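Local coordinates for Melibiose/raffinose/stachyose-binding protein MelE (Bacillus subtilis subsp. subtilis str. 168, PDB 4R6H) that binds melibiose, raffinose and stachyose and serves as the solute-binding component of the ABC transporter that imports these sugars, at residues A31-T36 / L320-D325; A54-K59 / I327-R332. All blocks are in the same frame, centred on the assembly; numbering follows the deposited sequence.

Contact 1 of 2, residues A31-T36 / L320-D325; sequences AKKTLT and LKEAKD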
loop_
_atom_site.group_PDB
_atom_site.type_symbol
_atom_site.label_atom_id
_atom_site.label_comp_id
_atom_site.label_asym_id
_atom_site.label_seq_id
_atom_site.Cartn_x
_atom_site.Cartn_y
_atom_site.Cartn_z
ATOM N N ALA A 31 -21.850 -33.905 -0.382
ATOM C CA ALA A 31 -21.428 -34.202 0.983
ATOM C C ALA A 31 -20.501 -33.126 1.544
ATOM O O ALA A 31 -20.080 -33.223 2.693
ATOM C CB ALA A 31 -20.754 -35.573 1.085
ATOM N N LYS A 32 -20.231 -32.095 0.755
ATOM C CA LYS A 32 -19.412 -30.968 1.242
ATOM C C LYS A 32 -20.231 -29.680 1.232
ATOM O O LYS A 32 -21.129 -29.513 0.408
ATOM C CB LYS A 32 -18.143 -30.780 0.389
ATOM C CG LYS A 32 -17.199 -31.961 0.395
ATOM C CD LYS A 32 -15.897 -31.640 -0.311
ATOM C CE LYS A 32 -14.990 -32.865 -0.362
ATOM N NZ LYS A 32 -13.733 -32.601 -1.129
ATOM N N LYS A 33 -19.907 -28.775 2.143
ATOM C CA LYS A 33 -20.452 -27.415 2.121
ATOM C C LYS A 33 -19.389 -26.478 1.538
ATOM O O LYS A 33 -18.195 -26.733 1.676
ATOM C CB LYS A 33 -20.841 -26.995 3.526
ATOM C CG LYS A 33 -19.654 -26.809 4.451
ATOM C CD LYS A 33 -19.951 -27.337 5.830
ATOM C CE LYS A 33 -20.888 -26.406 6.569
ATOM N NZ LYS A 33 -20.530 -26.379 8.006
ATOM N N THR A 34 -19.841 -25.402 0.915
ATOM C CA THR A 34 -18.942 -24.486 0.233
ATOM C C THR A 34 -18.608 -23.337 1.170
ATOM O O THR A 34 -19.506 -22.729 1.724
ATOM C CB THR A 34 -19.601 -23.915 -1.019
ATOM O OG1 THR A 34 -19.735 -24.967 -1.996
ATOM C CG2 THR A 34 -18.753 -22.808 -1.610
ATOM N N LEU A 35 -17.321 -23.020 1.301
ATOM C CA LEU A 35 -16.864 -21.855 2.097
ATOM C C LEU A 35 -16.329 -20.877 1.052
ATOM O O LEU A 35 -15.381 -21.193 0.324
ATOM C CB LEU A 35 -15.759 -22.291 3.052
ATOM C CG LEU A 35 -15.112 -21.132 3.864
ATOM C CD1 LEU A 35 -16.071 -20.603 4.898
ATOM C CD2 LEU A 35 -13.841 -21.603 4.540
ATOM N N THR A 36 -17.006 -19.728 0.912
ATOM C CA THR A 36 -16.662 -18.795 -0.136
ATOM C C THR A 36 -15.729 -17.717 0.394
ATOM O O THR A 36 -15.982 -17.122 1.448
ATOM C CB THR A 36 -17.901 -18.132 -0.742
ATOM O OG1 THR A 36 -18.690 -17.545 0.297
ATOM C CG2 THR A 36 -18.755 -19.167 -1.506
ATOM N N LEU A 320 -20.076 -19.030 9.588
ATOM C CA LEU A 320 -19.152 -18.216 10.377
ATOM C C LEU A 320 -18.145 -19.088 11.116
ATOM O O LEU A 320 -16.974 -18.731 11.234
ATOM C CB LEU A 320 -19.912 -17.334 11.377
ATOM C CG LEU A 320 -19.065 -16.395 12.221
ATOM C CD1 LEU A 320 -18.170 -15.499 11.369
ATOM C CD2 LEU A 320 -19.890 -15.547 13.209
ATOM N N LYS A 321 -18.601 -20.213 11.658
ATOM C CA LYS A 321 -17.712 -21.077 12.441
ATOM C C LYS A 321 -16.565 -21.593 11.558
ATOM O O LYS A 321 -15.382 -21.533 11.970
ATOM C CB LYS A 321 -18.533 -22.221 13.105
ATOM C CG LYS A 321 -18.221 -23.659 12.718
ATOM C CD LYS A 321 -17.123 -24.249 13.585
ATOM C CE LYS A 321 -16.882 -25.707 13.221
ATOM N NZ LYS A 321 -15.565 -26.182 13.718
ATOM N N GLU A 322 -16.901 -22.034 10.355
ATOM C CA GLU A 322 -15.940 -22.544 9.392
ATOM C C GLU A 322 -15.011 -21.421 8.900
ATOM O O GLU A 322 -13.822 -21.653 8.653
ATOM C CB GLU A 322 -16.637 -23.177 8.171
ATOM C CG GLU A 322 -17.382 -24.504 8.417
ATOM C CD GLU A 322 -18.645 -24.429 9.305
ATOM O OE1 GLU A 322 -19.386 -23.407 9.378
ATOM O OE2 GLU A 322 -18.936 -25.468 9.935
ATOM N N ALA A 323 -15.590 -20.254 8.721
ATOM C CA ALA A 323 -14.828 -19.044 8.338
ATOM C C ALA A 323 -13.744 -18.768 9.384
ATOM O O ALA A 323 -12.572 -18.484 9.019
ATOM C CB ALA A 323 -15.743 -17.863 8.207
ATOM N N LYS A 324 -14.121 -18.784 10.659
ATOM C CA LYS A 324 -13.146 -18.628 11.744
ATOM C C LYS A 324 -12.137 -19.763 11.793
ATOM O O LYS A 324 -10.928 -19.505 12.033
ATOM C CB LYS A 324 -13.835 -18.460 13.092
ATOM C CG LYS A 324 -14.555 -17.141 13.216
ATOM C CD LYS A 324 -15.170 -16.976 14.603
ATOM C CE LYS A 324 -15.870 -15.649 14.727
ATOM N NZ LYS A 324 -16.567 -15.531 16.051
ATOM N N ASP A 325 -12.576 -21.010 11.545
ATOM C CA ASP A 325 -11.646 -22.134 11.513
ATOM C C ASP A 325 -10.595 -21.892 10.402
ATOM O O ASP A 325 -9.404 -22.197 10.579
ATOM C CB ASP A 325 -12.339 -23.475 11.208
ATOM C CG ASP A 325 -13.176 -24.017 12.356
ATOM O OD1 ASP A 325 -13.007 -23.634 13.520
ATOM O OD2 ASP A 325 -14.039 -24.863 12.015
#
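The carboxylate of E322 is met over one of its faces by the ammonium group of K33: NZ stands 2.7 Å from OE2, 85° out of the carboxylate plane. E322 OE1 stays farther from K33 NZ, at 3.5 Å. The two side chains of this salt bridge cross at about a right angle. That of K33 starts with CG between its backbone N and carbonyl carbon (chi1 68°) and bends again at the next three torsions, which carries the amine from the strand to the carboxylate on the helix.

Deeper in, L35 supplies the apolar half of the contact. Its CD1 methyl packs on the first turn of the helix, 3.9 Å from A323 N and also close to A323 CB. The other methyl, L35 CD2, lies 4.1 Å from E322 O. I64 of the adjacent strand touches both L35 and E322, and A313 lies against A323. A buried leucine and a partly exposed ion pair thus join the helix to the strand, and the axes of strand 33-36 and helix 320-325 cross at -60°, an example of the helix-on-sheet packing of the alpha/beta domains of bacterial solute-binding proteins.

Contact 2 of 2, residues A54-K59 / I327-R332; sequences AAAFEK and IAFMAR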
loop_
_atom_site.group_PDB
_atom_site.type_symbol
_atom_site.label_atom_id
_atom_site.label_comp_id
_atom_site.label_asym_id
_atom_site.label_seq_id
_atom_site.Cartn_x
_atom_site.Cartn_y
_atom_site.Cartn_z
ATOM N N ALA A 54 -5.567 -23.489 0.759
ATOM C CA ALA A 54 -6.986 -23.898 0.781
ATOM C C ALA A 54 -7.090 -25.406 0.612
ATOM O O ALA A 54 -7.844 -26.069 1.349
ATOM C CB ALA A 54 -7.774 -23.191 -0.265
ATOM N N ALA A 55 -6.301 -25.972 -0.293
ATOM C CA ALA A 55 -6.301 -27.434 -0.455
ATOM C C ALA A 55 -5.839 -28.182 0.817
ATOM O O ALA A 55 -6.375 -29.248 1.163
ATOM C CB ALA A 55 -5.475 -27.820 -1.654
ATOM N N ALA A 56 -4.851 -27.636 1.512
ATOM C CA ALA A 56 -4.371 -28.181 2.750
ATOM C C ALA A 56 -5.423 -28.079 3.833
ATOM O O ALA A 56 -5.595 -28.990 4.643
ATOM C CB ALA A 56 -3.071 -27.498 3.165
ATOM N N PHE A 57 -6.171 -26.979 3.838
ATOM C CA PHE A 57 -7.297 -26.863 4.776
ATOM C C PHE A 57 -8.346 -27.954 4.529
ATOM O O PHE A 57 -8.895 -28.530 5.486
ATOM C CB PHE A 57 -7.926 -25.486 4.637
ATOM C CG PHE A 57 -9.123 -25.248 5.506
ATOM C CD1 PHE A 57 -8.984 -24.867 6.812
ATOM C CD2 PHE A 57 -10.425 -25.405 4.990
ATOM C CE1 PHE A 57 -10.099 -24.599 7.603
ATOM C CE2 PHE A 57 -11.532 -25.141 5.766
ATOM C CZ PHE A 57 -11.376 -24.745 7.071
ATOM N N GLU A 58 -8.626 -28.198 3.251
ATOM C CA GLU A 58 -9.602 -29.227 2.851
ATOM C C GLU A 58 -9.164 -30.620 3.308
ATOM O O GLU A 58 -10.039 -31.445 3.640
ATOM C CB GLU A 58 -9.850 -29.216 1.370
ATOM C CG GLU A 58 -10.602 -27.981 0.895
ATOM C CD GLU A 58 -10.765 -27.917 -0.599
ATOM O OE1 GLU A 58 -10.185 -28.768 -1.300
ATOM O OE2 GLU A 58 -11.445 -27.015 -1.079
ATOM N N LYS A 59 -7.858 -30.893 3.385
ATOM C CA LYS A 59 -7.390 -32.213 3.896
ATOM C C LYS A 59 -7.785 -32.447 5.353
ATOM O O LYS A 59 -8.116 -33.563 5.748
ATOM C CB LYS A 59 -5.870 -32.394 3.731
ATOM C CG LYS A 59 -5.450 -32.681 2.296
ATOM C CD LYS A 59 -3.991 -32.314 2.068
ATOM C CE LYS A 59 -3.738 -31.661 0.709
ATOM N NZ LYS A 59 -2.770 -30.519 0.780
ATOM N N ILE A 327 -9.586 -18.902 9.171
ATOM C CA ILE A 327 -8.687 -17.843 9.627
ATOM C C ILE A 327 -7.639 -18.440 10.595
ATOM O O ILE A 327 -6.431 -18.164 10.480
ATOM C CB ILE A 327 -9.473 -16.696 10.276
ATOM C CG1 ILE A 327 -10.260 -15.913 9.216
ATOM C CG2 ILE A 327 -8.521 -15.783 11.029
ATOM C CD1 ILE A 327 -11.213 -14.882 9.783
ATOM N N ALA A 328 -8.103 -19.232 11.572
ATOM C CA ALA A 328 -7.172 -19.841 12.531
ATOM C C ALA A 328 -6.132 -20.717 11.841
ATOM O O ALA A 328 -4.966 -20.738 12.241
ATOM C CB ALA A 328 -7.920 -20.622 13.604
ATOM N N PHE A 329 -6.556 -21.439 10.806
ATOM C CA PHE A 329 -5.674 -22.263 10.025
ATOM C C PHE A 329 -4.621 -21.370 9.343
ATOM O O PHE A 329 -3.437 -21.688 9.346
ATOM C CB PHE A 329 -6.481 -23.080 9.000
ATOM C CG PHE A 329 -5.643 -23.855 8.048
ATOM C CD1 PHE A 329 -5.247 -23.281 6.863
ATOM C CD2 PHE A 329 -5.293 -25.181 8.294
ATOM C CE1 PHE A 329 -4.443 -23.967 5.956
ATOM C CE2 PHE A 329 -4.515 -25.885 7.390
ATOM C CZ PHE A 329 -4.108 -25.278 6.206
ATOM N N MET A 330 -5.064 -20.313 8.679
ATOM C CA MET A 330 -4.143 -19.398 7.993
ATOM C C MET A 330 -3.124 -18.738 8.943
ATOM O O MET A 330 -1.981 -18.449 8.536
ATOM C CB MET A 330 -4.941 -18.328 7.246
ATOM C CG MET A 330 -5.668 -18.860 6.024
ATOM S SD MET A 330 -4.668 -19.513 4.693
ATOM C CE MET A 330 -3.873 -18.026 4.070
ATOM N N ALA A 331 -3.530 -18.558 10.203
ATOM C CA ALA A 331 -2.711 -17.905 11.231
ATOM C C ALA A 331 -1.669 -18.825 11.856
ATOM O O ALA A 331 -0.780 -18.344 12.572
ATOM C CB ALA A 331 -3.594 -17.322 12.326
ATOM N N ARG A 332 -1.771 -20.120 11.637
ATOM C CA ARG A 332 -0.718 -21.045 12.130
ATOM C C ARG A 332 0.627 -20.565 11.537
ATOM O O ARG A 332 0.703 -20.270 10.351
ATOM C CB ARG A 332 -1.003 -22.466 11.688
ATOM C CG ARG A 332 -2.254 -23.050 12.295
ATOM C CD ARG A 332 -2.397 -24.474 11.783
ATOM N NE ARG A 332 -3.657 -25.038 12.231
ATOM C CZ ARG A 332 -4.208 -26.144 11.751
ATOM N NH1 ARG A 332 -3.608 -26.856 10.830
ATOM N NH2 ARG A 332 -5.361 -26.575 12.277
#
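F57 turns the edge of its ring toward the face of F329, an edge-to-face pair with planes at 80° and centroids 5.5 Å apart. The leading atom is F57 CD1, which comes within 3.7 Å of F329 CG. The same face of F329 also receives the start of the F57 side chain: CB sits 4.0 Å from the ring centroid and only 11° off its normal, a CH-pi contact. F329 therefore lies against the root of F57 as well as its ring. With CG anti to its backbone N (chi1 174°), F329 reaches out from its helix until CZ is 3.6 Å from F57 N, beside the backbone of helix 44-60. A56 CB touches this far end of the ring, 3.9 Å from CZ.

Were F329 an alanine, F57 CB and CD1 would lose the face they rest on, and a gap between the two helices is likely to open beside A56.

Around the pair, F57 stacks on H61 and meets F326 edge-to-face, while I64 and V66 of strand 64-69 also touch it. The guanidinium of R332 lies with one face toward F329 CD2 and forms a salt bridge with E60. The whole is an aromatic cluster joining two helices, part of the hydrophobic core of an alpha/beta domain in this solute-binding protein family.

In the fold
Contacts 1 and 2 have their centres about 11 Å apart and share helix 320-331, whose first half meets strand 33-38 and whose second half meets helix 44-60. Strand 33-38 and helix 44-60 follow each other in the chain, and strand 64-69 comes next, pairing in parallel with 33-38 to complete a beta-alpha-beta unit. The contacts touch directly, as F57 CE1 packs 3.9 Å from D325 O. Along the chain the segments come in the order 31-36, 54-59, 320-325, 327-332. A helix from more than 250 residues later joins the N-terminal unit at both places. This return of the chain to an earlier domain is consistent with the two-domain architecture of solute-binding proteins.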